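Local coordinates for protein membrane-bound protease PH1510 (PDB 6M4B) that cleaves proteins preferentially near hydrophobic or aromatic residues as a serine protease, with casein and a stomatin homolog among its substrates in vitro, at residues A[32-36]-A[37-41]; A[120-123]-A[124-127]; A[173-176]-A[177-181]; A[189-193]-A[194-198]. The protein carries 1 engineered substitution. One frame throughout, in Å; residues are numbered along the deposited sequence.

Interaction 1 of 4, residues A[32-36]-A[37-41]; sequences TIAEQ and DNAEA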
loop_
_atom_site.group_PDB
_atom_site.type_symbol
_atom_site.label_atom_id
_atom_site.label_comp_id
_atom_site.label_asym_id
_atom_site.label_seq_id
_atom_site.Cartn_x
_atom_site.Cartn_y
_atom_site.Cartn_z
ATOM N N THR A 32 -3.721 -7.448 -16.740
ATOM C CA THR A 32 -4.523 -6.578 -17.637
ATOM C C THR A 32 -5.282 -7.426 -18.661
ATOM O O THR A 32 -6.503 -7.265 -18.858
ATOM C CB THR A 32 -3.670 -5.502 -18.365
ATOM O OG1 THR A 32 -2.941 -4.742 -17.396
ATOM C CG2 THR A 32 -4.574 -4.554 -19.125
ATOM N N ILE A 33 -4.578 -8.375 -19.246
ATOM C CA ILE A 33 -5.205 -9.299 -20.192
ATOM C C ILE A 33 -6.419 -9.985 -19.563
ATOM O O ILE A 33 -7.522 -9.913 -20.085
ATOM C CB ILE A 33 -4.198 -10.346 -20.713
ATOM C CG1 ILE A 33 -3.189 -9.670 -21.639
ATOM C CG2 ILE A 33 -4.929 -11.448 -21.479
ATOM C CD1 ILE A 33 -1.967 -10.514 -21.972
ATOM N N ALA A 34 -6.211 -10.615 -18.410
ATOM C CA ALA A 34 -7.277 -11.325 -17.736
ATOM C C ALA A 34 -8.450 -10.418 -17.368
ATOM O O ALA A 34 -9.597 -10.856 -17.428
ATOM C CB ALA A 34 -6.728 -12.003 -16.486
ATOM N N GLU A 35 -8.182 -9.178 -16.944
ATOM C CA GLU A 35 -9.260 -8.182 -16.645
ATOM C C GLU A 35 -10.022 -7.798 -17.940
ATOM O O GLU A 35 -11.242 -7.783 -17.970
ATOM C CB GLU A 35 -8.678 -6.864 -16.074
ATOM C CG GLU A 35 -8.119 -6.885 -14.659
ATOM C CD GLU A 35 -7.403 -5.584 -14.271
ATOM O OE1 GLU A 35 -6.695 -4.972 -15.110
ATOM O OE2 GLU A 35 -7.503 -5.185 -13.096
ATOM N N GLN A 36 -9.283 -7.506 -19.006
ATOM C CA GLN A 36 -9.911 -7.175 -20.301
ATOM C C GLN A 36 -10.821 -8.274 -20.812
ATOM O O GLN A 36 -11.858 -7.951 -21.368
ATOM C CB GLN A 36 -8.879 -6.852 -21.366
ATOM C CG GLN A 36 -8.424 -5.399 -21.294
ATOM C CD GLN A 36 -7.097 -5.172 -22.006
ATOM O OE1 GLN A 36 -6.566 -6.077 -22.672
ATOM N NE2 GLN A 36 -6.574 -3.953 -21.903
ATOM N N ASP A 37 -10.468 -9.551 -20.580
ATOM C CA ASP A 37 -11.347 -10.686 -20.958
ATOM C C ASP A 37 -12.405 -11.057 -19.905
ATOM O O ASP A 37 -13.096 -12.046 -20.075
ATOM C CB ASP A 37 -10.534 -11.923 -21.374
ATOM C CG ASP A 37 -9.464 -11.613 -22.460
ATOM O OD1 ASP A 37 -9.493 -10.510 -23.062
ATOM O OD2 ASP A 37 -8.596 -12.477 -22.726
ATOM N N ASN A 38 -12.602 -10.237 -18.871
ATOM C CA ASN A 38 -13.554 -10.550 -17.770
ATOM C C ASN A 38 -13.367 -11.953 -17.190
ATOM O O ASN A 38 -14.363 -12.652 -16.873
ATOM C CB ASN A 38 -15.034 -10.396 -18.194
ATOM C CG ASN A 38 -15.359 -9.010 -18.689
ATOM O OD1 ASN A 38 -15.667 -8.810 -19.866
ATOM N ND2 ASN A 38 -15.258 -8.031 -17.802
ATOM N N ALA A 39 -12.114 -12.349 -17.020
ATOM C CA ALA A 39 -11.831 -13.639 -16.388
ATOM C C ALA A 39 -12.415 -13.720 -14.976
ATOM O O ALA A 39 -12.564 -12.705 -14.278
ATOM C CB ALA A 39 -10.346 -13.908 -16.354
ATOM N N GLU A 40 -12.735 -14.944 -14.582
ATOM C CA GLU A 40 -13.173 -15.277 -13.247
ATOM C C GLU A 40 -12.040 -15.071 -12.224
ATOM O O GLU A 40 -12.302 -14.806 -11.071
ATOM C CB GLU A 40 -13.643 -16.739 -13.241
ATOM C CG GLU A 40 -14.037 -17.337 -11.894
ATOM C CD GLU A 40 -15.214 -16.662 -11.270
ATOM O OE1 GLU A 40 -15.436 -16.835 -10.052
ATOM O OE2 GLU A 40 -15.905 -15.914 -11.987
ATOM N N ALA A 41 -10.806 -15.288 -12.661
ATOM C CA ALA A 41 -9.599 -15.228 -11.808
ATOM C C ALA A 41 -8.378 -15.410 -12.683
ATOM O O ALA A 41 -8.476 -16.014 -13.766
ATOM C CB ALA A 41 -9.602 -16.301 -10.707
#
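A Schellman motif ends helix 21-36 here, and N38 is its C-prime residue. Two backbone bonds define it. A39 N reaches back to A34 O at 3.0 Å. N38 N bonds to E35 O at 2.9 Å. N38 has left-handed helical backbone angles (phi 50°, psi 41°), which turn the chain out of the helix. One more helical bond comes before the turn, from D37 N to I33 O at 3.0 Å. The methyls of A34 and A39 meet beside the motif, CB to CB at 4.1 Å, and both pack on Y11 of strand 9-16. D37 lies alongside I33 and points the same way. Its CG sits beside the backbone N (chi1 -52°), which brings OD2 to 4.0 Å from I33 CG2. OD2 also has a weak hydrogen bond to Y11 OH. With an alanine here in place of D37, the weak bond to Y11 OH and the contact of OD2 with I33 CG2 would probably be lost, while the backbone bonds could persist. E35 points away from the turn, and its carboxylate meets R62 and K67 N. The motif thus gives the carbonyls of I33, A34 and E35 backbone N-H partners. A34 and A39 close the turn with an apolar contact against Y11, and the chain then runs on into strand 41-47.

Interaction 2 of 4, residues A[120-123]-A[124-127]; sequences EAPP and KITN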
loop_
_atom_site.group_PDB
_atom_site.type_symbol
_atom_site.label_atom_id
_atom_site.label_comp_id
_atom_site.label_asym_id
_atom_site.label_seq_id
_atom_site.Cartn_x
_atom_site.Cartn_y
_atom_site.Cartn_z
ATOM N N GLU A 120 22.516 -6.418 7.896
ATOM C CA GLU A 120 21.094 -6.234 8.266
ATOM C C GLU A 120 20.619 -4.813 7.949
ATOM O O GLU A 120 21.346 -3.865 8.124
ATOM C CB GLU A 120 20.843 -6.565 9.742
ATOM C CG GLU A 120 21.188 -8.030 9.984
ATOM C CD GLU A 120 20.629 -8.579 11.267
ATOM O OE1 GLU A 120 19.440 -8.944 11.232
ATOM O OE2 GLU A 120 21.356 -8.666 12.291
ATOM N N ALA A 121 19.408 -4.686 7.436
ATOM C CA ALA A 121 18.722 -3.403 7.396
ATOM C C ALA A 121 18.716 -2.724 8.787
ATOM O O ALA A 121 18.568 -3.386 9.833
ATOM C CB ALA A 121 17.293 -3.583 6.898
ATOM N N PRO A 122 18.892 -1.399 8.804
ATOM C CA PRO A 122 18.762 -0.708 10.101
ATOM C C PRO A 122 17.330 -0.906 10.704
ATOM O O PRO A 122 16.375 -1.154 9.949
ATOM C CB PRO A 122 18.994 0.770 9.755
ATOM C CG PRO A 122 19.070 0.893 8.243
ATOM C CD PRO A 122 19.048 -0.490 7.641
ATOM N N PRO A 123 17.195 -0.808 12.035
ATOM C CA PRO A 123 15.953 -1.114 12.769
ATOM C C PRO A 123 14.727 -0.380 12.275
ATOM O O PRO A 123 13.654 -0.965 12.257
ATOM C CB PRO A 123 16.252 -0.699 14.221
ATOM C CG PRO A 123 17.736 -0.464 14.314
ATOM C CD PRO A 123 18.324 -0.460 12.930
ATOM N N LYS A 124 14.867 0.875 11.866
ATOM C CA LYS A 124 13.698 1.615 11.415
ATOM C C LYS A 124 13.133 1.083 10.108
ATOM O O LYS A 124 11.926 0.999 9.930
ATOM C CB LYS A 124 13.997 3.104 11.257
ATOM C CG LYS A 124 13.946 3.775 12.619
ATOM C CD LYS A 124 14.000 5.285 12.740
ATOM C CE LYS A 124 13.631 6.005 11.487
ATOM N NZ LYS A 124 13.698 7.445 11.741
ATOM N N ILE A 125 14.024 0.806 9.176
ATOM C CA ILE A 125 13.621 0.209 7.924
ATOM C C ILE A 125 12.993 -1.179 8.188
ATOM O O ILE A 125 12.012 -1.521 7.584
ATOM C CB ILE A 125 14.793 0.183 6.907
ATOM C CG1 ILE A 125 15.056 1.594 6.437
ATOM C CG2 ILE A 125 14.468 -0.677 5.692
ATOM C CD1 ILE A 125 13.954 2.172 5.545
ATOM N N THR A 126 13.531 -1.912 9.141
ATOM C CA THR A 126 13.030 -3.211 9.468
ATOM C C THR A 126 11.606 -3.035 9.989
ATOM O O THR A 126 10.717 -3.769 9.593
ATOM C CB THR A 126 13.937 -3.944 10.470
ATOM O OG1 THR A 126 15.239 -4.095 9.904
ATOM C CG2 THR A 126 13.374 -5.337 10.863
ATOM N N ASN A 127 11.406 -2.086 10.885
ATOM C CA ASN A 127 10.088 -1.882 11.474
ATOM C C ASN A 127 9.079 -1.445 10.441
ATOM O O ASN A 127 7.927 -1.773 10.562
ATOM C CB ASN A 127 10.093 -0.911 12.649
ATOM C CG ASN A 127 10.795 -1.481 13.885
ATOM O OD1 ASN A 127 10.856 -2.679 14.115
ATOM N ND2 ASN A 127 11.364 -0.591 14.664
#
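P122 O is gripped by two donors of T126. The backbone N of T126 lies 3.1 Å from P122 O, in the carbonyl plane, with an N-H...O angle of 154°. The hydroxyl OG1 gives the second bond to P122 O, at 3.2 Å, from above that plane. T126 can do both because OG1 is turned beside its own backbone N (chi1 -60°), while CG2 takes the place anti to that N. P122 is the N-cap residue of helix 123-139. P123 begins the first turn, and P123 O accepts from N127 N at 2.9 Å. A proline has no N-H to give, so it suits a first turn, where that group has no helical acceptor. A121 CB also touches I125 CG2 at 4.2 Å. The same A121 CB lies 3.7 Å from T126 OG1. A valine in place of T126 would probably leave P122 O with the backbone donor alone and the loop-to-helix joint less firmly fixed. T126 and A121 also pack on P108 of the substrate-binding segment. K124, the catalytic proton donor/acceptor, follows P123 directly. Its chain bends at chi3 and runs away from the loop to a cation-pi contact with Y195 of the second subunit, while I125 packs on P190 of that subunit. The paired hydrogen bonds to P122 O probably steady the helix start from which the catalytic lysine extends, and in this dimer the lysine end is held against the partner subunit.

Interaction 3 of 4, residues A[173-176]-A[177-181]; sequences RDIN and ELLKK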
loop_
_atom_site.group_PDB
_atom_site.type_symbol
_atom_site.label_atom_id
_atom_site.label_comp_id
_atom_site.label_asym_id
_atom_site.label_seq_id
_atom_site.Cartn_x
_atom_site.Cartn_y
_atom_site.Cartn_z
ATOM N N ARG A 173 -1.733 -29.909 -5.451
ATOM C CA ARG A 173 -0.751 -30.612 -6.280
ATOM C C ARG A 173 -0.703 -30.088 -7.693
ATOM O O ARG A 173 0.327 -30.165 -8.306
ATOM C CB ARG A 173 -1.131 -32.080 -6.403
ATOM C CG ARG A 173 -1.274 -32.848 -5.092
ATOM C CD ARG A 173 -1.615 -34.317 -5.342
ATOM N NE ARG A 173 -2.571 -34.575 -6.435
ATOM C CZ ARG A 173 -3.864 -34.847 -6.279
ATOM N NH1 ARG A 173 -4.623 -35.061 -7.372
ATOM N NH2 ARG A 173 -4.417 -34.879 -5.052
ATOM N N ASP A 174 -1.832 -29.584 -8.205
ATOM C CA ASP A 174 -1.889 -29.032 -9.555
ATOM C C ASP A 174 -3.054 -28.080 -9.722
ATOM O O ASP A 174 -3.804 -27.847 -8.774
ATOM C CB ASP A 174 -1.991 -30.158 -10.627
ATOM C CG ASP A 174 -3.136 -31.142 -10.349
ATOM O OD1 ASP A 174 -4.192 -30.741 -9.802
ATOM O OD2 ASP A 174 -2.964 -32.335 -10.671
ATOM N N ILE A 175 -3.116 -27.477 -10.904
ATOM C CA ILE A 175 -4.120 -26.520 -11.220
ATOM C C ILE A 175 -5.511 -27.075 -10.943
ATOM O O ILE A 175 -6.340 -26.416 -10.345
ATOM C CB ILE A 175 -3.976 -25.989 -12.656
ATOM C CG1 ILE A 175 -2.728 -25.082 -12.819
ATOM C CG2 ILE A 175 -5.196 -25.166 -13.027
ATOM C CD1 ILE A 175 -2.720 -23.817 -11.953
ATOM N N ASN A 176 -5.763 -28.288 -11.360
ATOM C CA ASN A 176 -7.082 -28.891 -11.178
ATOM C C ASN A 176 -7.474 -29.066 -9.677
ATOM O O ASN A 176 -8.608 -28.754 -9.282
ATOM C CB ASN A 176 -7.085 -30.231 -11.920
ATOM C CG ASN A 176 -8.486 -30.749 -12.232
ATOM O OD1 ASN A 176 -9.055 -30.541 -13.349
ATOM N ND2 ASN A 176 -9.054 -31.448 -11.251
ATOM N N GLU A 177 -6.537 -29.535 -8.840
ATOM C CA GLU A 177 -6.808 -29.619 -7.398
ATOM C C GLU A 177 -6.971 -28.182 -6.807
ATOM O O GLU A 177 -7.805 -27.971 -5.947
ATOM C CB GLU A 177 -5.761 -30.469 -6.642
ATOM C CG GLU A 177 -6.293 -30.910 -5.281
ATOM C CD GLU A 177 -5.336 -31.769 -4.400
ATOM O OE1 GLU A 177 -4.113 -31.520 -4.267
ATOM O OE2 GLU A 177 -5.861 -32.691 -3.744
ATOM N N LEU A 178 -6.214 -27.201 -7.305
ATOM C CA LEU A 178 -6.338 -25.800 -6.827
ATOM C C LEU A 178 -7.765 -25.252 -7.080
ATOM O O LEU A 178 -8.468 -24.822 -6.127
ATOM C CB LEU A 178 -5.256 -24.894 -7.445
ATOM C CG LEU A 178 -5.190 -23.397 -7.050
ATOM C CD1 LEU A 178 -3.863 -22.801 -7.440
ATOM C CD2 LEU A 178 -6.266 -22.579 -7.751
ATOM N N LEU A 179 -8.214 -25.421 -8.317
ATOM C CA LEU A 179 -9.596 -25.097 -8.725
ATOM C C LEU A 179 -10.627 -25.785 -7.886
ATOM O O LEU A 179 -11.523 -25.133 -7.359
ATOM C CB LEU A 179 -9.835 -25.410 -10.197
ATOM C CG LEU A 179 -8.991 -24.538 -11.159
ATOM C CD1 LEU A 179 -9.136 -25.080 -12.596
ATOM C CD2 LEU A 179 -9.335 -23.058 -11.108
ATOM N N LYS A 180 -10.451 -27.073 -7.655
ATOM C CA LYS A 180 -11.416 -27.831 -6.860
ATOM C C LYS A 180 -11.523 -27.342 -5.419
ATOM O O LYS A 180 -12.613 -27.124 -4.906
ATOM C CB LYS A 180 -11.030 -29.305 -6.932
ATOM C CG LYS A 180 -11.958 -30.323 -6.294
ATOM C CD LYS A 180 -11.335 -31.729 -6.457
ATOM C CE LYS A 180 -11.444 -32.618 -5.212
ATOM N NZ LYS A 180 -12.713 -33.394 -5.167
ATOM N N LYS A 181 -10.403 -27.198 -4.726
ATOM C CA LYS A 181 -10.439 -26.757 -3.295
ATOM C C LYS A 181 -10.734 -25.266 -3.121
ATOM O O LYS A 181 -11.186 -24.847 -2.039
ATOM C CB LYS A 181 -9.106 -27.061 -2.624
ATOM C CG LYS A 181 -8.828 -28.551 -2.467
ATOM C CD LYS A 181 -7.365 -28.808 -2.143
ATOM C CE LYS A 181 -7.164 -30.113 -1.393
ATOM N NZ LYS A 181 -5.860 -30.120 -0.684
#
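The side chains of R173 and E177 cross at about a right angle, with the guanidinium and carboxylate planes 54° apart. E177 reaches back from the first turn of helix 175-182, extended beyond CG, its CG anti to the backbone N (chi1 -162°). Each carboxylate oxygen has its own task. OE2 makes a salt bridge to R173 NH2 at 2.9 Å, and E177 CD lies over one face of the guanidinium. OE1 accepts from the backbone N of R173 at 3.1 Å, through the lone pair away from OE2. K181 NZ adds a long salt bridge to E177 OE2, completing a network of three charges, and also bonds to V171 O. D174 is the N-cap. Its CG stands between its backbone N and carbonyl carbon (chi1 52°), and this brings OD1 to E177 N at 2.8 Å, nearly straight on. D174 O then takes L178 N at 2.9 Å in the first helical bond. On another side of the helix I175 CG2 meets L179 CD1 at 4.0 Å. I175 and L178 pack on strands 41-47 and 70-74, while I175 and L179 reach strand 204-207. The helix thus has an apolar side toward the sheet and a charged side. The acidic groups of D174 and E177 at its N-terminal end are likely to suit the helix dipole, and E177 ties the residue before the cap to the first turn.

Interaction 4 of 4, residues A[189-193]-A[194-198]; sequences IPVNG and RYVTL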
loop_
_atom_site.group_PDB
_atom_site.type_symbol
_atom_site.label_atom_id
_atom_site.label_comp_id
_atom_site.label_asym_id
_atom_site.label_seq_id
_atom_site.Cartn_x
_atom_site.Cartn_y
_atom_site.Cartn_z
ATOM N N ILE A 189 -9.156 -10.579 0.256
ATOM C CA ILE A 189 -9.168 -9.125 0.191
ATOM C C ILE A 189 -10.276 -8.759 -0.822
ATOM O O ILE A 189 -10.684 -9.584 -1.633
ATOM C CB ILE A 189 -7.805 -8.513 -0.238
ATOM C CG1 ILE A 189 -7.339 -9.041 -1.594
ATOM C CG2 ILE A 189 -6.741 -8.792 0.790
ATOM C CD1 ILE A 189 -6.104 -8.335 -2.160
ATOM N N PRO A 190 -10.801 -7.545 -0.750
ATOM C CA PRO A 190 -11.859 -7.157 -1.686
ATOM C C PRO A 190 -11.405 -7.081 -3.155
ATOM O O PRO A 190 -10.219 -6.929 -3.451
ATOM C CB PRO A 190 -12.291 -5.749 -1.184
ATOM C CG PRO A 190 -11.654 -5.574 0.143
ATOM C CD PRO A 190 -10.429 -6.446 0.158
ATOM N N VAL A 191 -12.352 -7.244 -4.042
ATOM C CA VAL A 191 -12.192 -6.959 -5.484
ATOM C C VAL A 191 -13.173 -5.820 -5.670
ATOM O O VAL A 191 -14.378 -6.043 -5.425
ATOM C CB VAL A 191 -12.579 -8.173 -6.360
ATOM C CG1 VAL A 191 -12.451 -7.861 -7.854
ATOM C CG2 VAL A 191 -11.706 -9.351 -6.018
ATOM N N ASN A 192 -12.661 -4.606 -5.979
ATOM C CA ASN A 192 -13.451 -3.314 -5.973
ATOM C C ASN A 192 -14.545 -3.277 -4.911
ATOM O O ASN A 192 -15.739 -3.207 -5.232
ATOM C CB ASN A 192 -14.080 -3.016 -7.350
ATOM C CG ASN A 192 -13.041 -2.822 -8.451
ATOM O OD1 ASN A 192 -12.092 -1.994 -8.375
ATOM N ND2 ASN A 192 -13.240 -3.574 -9.524
ATOM N N GLY A 193 -14.128 -3.430 -3.655
ATOM C CA GLY A 193 -14.997 -3.274 -2.488
ATOM C C GLY A 193 -15.856 -4.453 -2.074
ATOM O O GLY A 193 -16.552 -4.355 -1.053
ATOM N N ARG A 194 -15.806 -5.575 -2.814
ATOM C CA ARG A 194 -16.595 -6.763 -2.466
ATOM C C ARG A 194 -15.704 -8.002 -2.290
ATOM O O ARG A 194 -14.790 -8.263 -3.091
ATOM C CB ARG A 194 -17.610 -7.122 -3.573
ATOM C CG ARG A 194 -18.624 -6.072 -4.014
ATOM C CD ARG A 194 -19.980 -6.715 -4.296
ATOM N NE ARG A 194 -20.540 -7.336 -3.074
ATOM C CZ ARG A 194 -21.336 -8.417 -3.021
ATOM N NH1 ARG A 194 -21.709 -9.063 -4.128
ATOM N NH2 ARG A 194 -21.762 -8.870 -1.841
ATOM N N TYR A 195 -16.037 -8.830 -1.322
ATOM C CA TYR A 195 -15.410 -10.108 -1.192
ATOM C C TYR A 195 -16.142 -11.132 -2.076
ATOM O O TYR A 195 -17.092 -11.777 -1.637
ATOM C CB TYR A 195 -15.373 -10.519 0.267
ATOM C CG TYR A 195 -14.579 -9.584 1.141
ATOM C CD1 TYR A 195 -13.209 -9.803 1.377
ATOM C CD2 TYR A 195 -15.189 -8.502 1.768
ATOM C CE1 TYR A 195 -12.461 -8.965 2.194
ATOM C CE2 TYR A 195 -14.461 -7.679 2.620
ATOM C CZ TYR A 195 -13.083 -7.913 2.802
ATOM O OH TYR A 195 -12.366 -7.097 3.578
ATOM N N VAL A 196 -15.607 -11.335 -3.275
ATOM C CA VAL A 196 -16.159 -12.214 -4.304
ATOM C C VAL A 196 -16.022 -13.688 -3.950
ATOM O O VAL A 196 -14.986 -14.112 -3.493
ATOM C CB VAL A 196 -15.428 -11.921 -5.666
ATOM C CG1 VAL A 196 -15.821 -12.919 -6.727
ATOM C CG2 VAL A 196 -15.788 -10.536 -6.167
ATOM N N THR A 197 -17.061 -14.484 -4.194
ATOM C CA THR A 197 -16.995 -15.951 -4.056
ATOM C C THR A 197 -16.472 -16.555 -5.359
ATOM O O THR A 197 -17.002 -16.271 -6.395
ATOM C CB THR A 197 -18.362 -16.543 -3.647
ATOM O OG1 THR A 197 -18.732 -16.023 -2.371
ATOM C CG2 THR A 197 -18.305 -18.100 -3.521
ATOM N N LEU A 198 -15.414 -17.357 -5.301
ATOM C CA LEU A 198 -14.813 -17.895 -6.499
ATOM C C LEU A 198 -15.690 -19.034 -7.037
ATOM O O LEU A 198 -16.156 -19.904 -6.276
ATOM C CB LEU A 198 -13.414 -18.424 -6.226
ATOM C CG LEU A 198 -12.386 -17.376 -5.774
ATOM C CD1 LEU A 198 -11.144 -18.056 -5.246
ATOM C CD2 LEU A 198 -12.047 -16.440 -6.911
#
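A type I' beta turn from V191 to R194 reverses the chain in a tight hairpin-like loop between helix 175-182 and strand 204-207. V191 and R194 form a single antiparallel hydrogen-bonded pair. The bond from V191 N to R194 O, 2.8 Å, is almost straight (177°). R194 N returns a bond to V191 O at 3.0 Å. N192 and G193 fill the corner, both with positive phi, as this turn type requires. Beyond the turn, P190 and Y195 lie side by side and point the same way. P190 CG sits over one face of the Y195 ring in a CH-pi contact, 4.3 Å from the centroid and 28° off the ring normal. Its nearest ring atom is CZ, at 3.8 Å from P190 CG. Y195 CG sits beside its backbone N (chi1 -62°), and this carries the ring back over the proline. P190 CA adds a CA-H...O contact to R194 O at 3.4 Å. V191 CB meets V196 CG2 at 4.0 Å. Y195 lies at the subunit interface and also packs on I125 of the second subunit. The two backbone bonds and the proline-ring contact probably limit how far the Y195 ring can turn, and so keep an aromatic face in place at the dimer interface.

From the N terminus of this N-terminal, ClpP/crotonase-clan protease domain of a longer membrane protein, interaction 1 comes first, where helix 21-36 ends and the chain turns into strand 41-47 of the parallel sheet. Interaction 2 follows at the start of helix 123-139, on the opposite side of the chain's centre, about 38 Å away between centres. Interaction 3 starts helix 175-182, which packs on the sheet. Interaction 4 reverses the loop between that helix and strand 204-207. All four are local and in series, so none encloses or crosses another. Interactions 1 and 4 touch where E40 packs on T197 and L198. Interactions 2 and 4 lie apart within one chain, but both meet the second subunit.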